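Local structure of class D beta-lactamase (Fusobacterium nucleatum subsp. polymorphum, 4IED) at residues L161-S165 / F211-I215. The protein probably hydrolyses beta-lactam antibiotics to substituted beta-amino acids, giving resistance to them. Coordinates in Å, arbitrary orientation, origin at the centre of the assembly. Numbering follows the deposited sequence.
Sequences LNLLS and FVGWI
Residues 161-165 of helix 154-165 pack on strand 208-216 in a buried contact, its centre about 8 Å from the centre of the chain. The segment axes approach to 8.5 Å and cross at -42°. In the backbone register, Leu161 faces Gly213, with 6.5 Å between their CA atoms. Leu161-Leu164 are helical, and Ser165 N donates a hydrogen bond to Leu161 O at 2.9 Å. Residues 211-215 are extended. Val212 and Trp214 point their CB toward the helix. Apolar contacts dominate. Leu161 (m, t) sets CD1 3.7 Å from Val212 CB. Its CD2 meets the indole edge, 3.9 Å from Trp214 CZ3. Leu164 (t, p) brings CD2 to 4.0 Å from the same CZ3. Leu161 CD1 also packs on the backbone, 3.5 Å from Gly213 N. Trp214 takes chi1 p, and Ser165 CB makes a CH-pi contact over the indole face, 3.5 Å from the five-membered ring centroid and 6° off the ring normal. Ser165 OG donates a hydrogen bond to Asn162 O at 2.8 Å. His194 of the adjacent strand 192-200 stacks with the Trp214 ring. This is helix-on-sheet packing within the penicillin-binding transpeptidase fold of class D beta-lactamases.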
loop_
_atom_site.group_PDB
_atom_site.type_symbol
_atom_site.label_atom_id
_atom_site.label_comp_id
_atom_site.label_asym_id
_atom_site.label_seq_id
_atom_site.Cartn_x
_atom_site.Cartn_y
_atom_site.Cartn_z
ATOM N N LEU A 161 1.142 7.675 4.435
ATOM C CA LEU A 161 1.340 6.604 5.429
ATOM C C LEU A 161 1.871 7.218 6.724
ATOM O O LEU A 161 1.511 6.761 7.792
ATOM C CB LEU A 161 2.289 5.556 4.869
ATOM C CG LEU A 161 1.623 4.721 3.806
ATOM C CD1 LEU A 161 2.679 3.975 2.971
ATOM C CD2 LEU A 161 0.564 3.698 4.290
ATOM N N ASN A 162 2.726 8.225 6.622
ATOM C CA ASN A 162 3.171 8.954 7.809
ATOM C C ASN A 162 1.973 9.504 8.587
ATOM O O ASN A 162 1.875 9.409 9.824
ATOM C CB ASN A 162 4.156 10.048 7.435
ATOM C CG ASN A 162 4.514 10.873 8.676
ATOM O OD1 ASN A 162 5.042 10.378 9.645
ATOM N ND2 ASN A 162 4.200 12.067 8.599
ATOM N N LEU A 163 1.040 10.065 7.879
ATOM C CA LEU A 163 -0.198 10.589 8.517
ATOM C C LEU A 163 -1.116 9.451 9.078
ATOM O O LEU A 163 -1.627 9.530 10.205
ATOM C CB LEU A 163 -0.964 11.495 7.576
ATOM C CG LEU A 163 -0.230 12.753 7.172
ATOM C CD1 LEU A 163 -0.962 13.421 5.973
ATOM C CD2 LEU A 163 -0.002 13.664 8.330
ATOM N N LEU A 164 -1.366 8.449 8.260
ATOM C CA LEU A 164 -2.186 7.321 8.694
ATOM C C LEU A 164 -1.647 6.696 9.991
ATOM O O LEU A 164 -2.397 6.399 10.912
ATOM C CB LEU A 164 -2.220 6.212 7.599
ATOM C CG LEU A 164 -3.055 4.967 7.951
ATOM C CD1 LEU A 164 -4.523 5.260 8.361
ATOM C CD2 LEU A 164 -3.016 3.948 6.828
ATOM N N SER A 165 -0.339 6.500 10.062
ATOM C CA SER A 165 0.327 5.785 11.180
ATOM C C SER A 165 0.110 6.555 12.519
ATOM O O SER A 165 0.177 5.996 13.555
ATOM C CB SER A 165 1.827 5.658 10.923
ATOM O OG SER A 165 2.470 6.901 11.004
ATOM N N PHE A 211 5.734 -2.186 -2.480
ATOM C CA PHE A 211 5.547 -2.572 -1.062
ATOM C C PHE A 211 5.637 -1.277 -0.309
ATOM O O PHE A 211 6.599 -0.543 -0.370
ATOM C CB PHE A 211 6.560 -3.650 -0.590
ATOM C CG PHE A 211 6.449 -4.049 0.855
ATOM C CD1 PHE A 211 5.234 -4.336 1.421
ATOM C CD2 PHE A 211 7.574 -4.143 1.628
ATOM C CE1 PHE A 211 5.169 -4.727 2.752
ATOM C CE2 PHE A 211 7.499 -4.529 2.969
ATOM C CZ PHE A 211 6.318 -4.818 3.479
ATOM N N VAL A 212 4.541 -0.962 0.402
ATOM C CA VAL A 212 4.408 0.310 1.166
ATOM C C VAL A 212 3.938 -0.002 2.571
ATOM O O VAL A 212 3.275 -0.968 2.800
ATOM C CB VAL A 212 3.493 1.355 0.477
ATOM C CG1 VAL A 212 3.835 1.474 -1.031
ATOM C CG2 VAL A 212 2.050 1.028 0.648
ATOM N N GLY A 213 4.324 0.896 3.494
ATOM C CA GLY A 213 3.902 0.655 4.896
ATOM C C GLY A 213 4.635 1.586 5.845
ATOM O O GLY A 213 5.110 2.646 5.497
ATOM N N TRP A 214 4.744 1.120 7.064
ATOM C CA TRP A 214 5.518 1.774 8.068
ATOM C C TRP A 214 5.910 0.802 9.179
ATOM O O TRP A 214 5.349 -0.262 9.334
ATOM C CB TRP A 214 4.759 2.977 8.709
ATOM C CG TRP A 214 3.574 2.548 9.574
ATOM C CD1 TRP A 214 3.571 2.453 10.946
ATOM C CD2 TRP A 214 2.214 2.348 9.136
ATOM N NE1 TRP A 214 2.299 2.134 11.355
ATOM C CE2 TRP A 214 1.460 1.988 10.276
ATOM C CE3 TRP A 214 1.613 2.276 7.904
ATOM C CZ2 TRP A 214 0.102 1.697 10.194
ATOM C CZ3 TRP A 214 0.281 2.006 7.823
ATOM C CH2 TRP A 214 -0.461 1.641 8.931
ATOM N N ILE A 215 6.887 1.262 9.981
ATOM C CA ILE A 215 7.421 0.522 11.144
ATOM C C ILE A 215 7.386 1.525 12.295
ATOM O O ILE A 215 7.992 2.594 12.246
ATOM C CB ILE A 215 8.840 -0.012 10.970
ATOM C CG1 ILE A 215 8.876 -0.995 9.854
ATOM C CG2 ILE A 215 9.270 -0.747 12.236
ATOM C CD1 ILE A 215 10.258 -1.504 9.534
#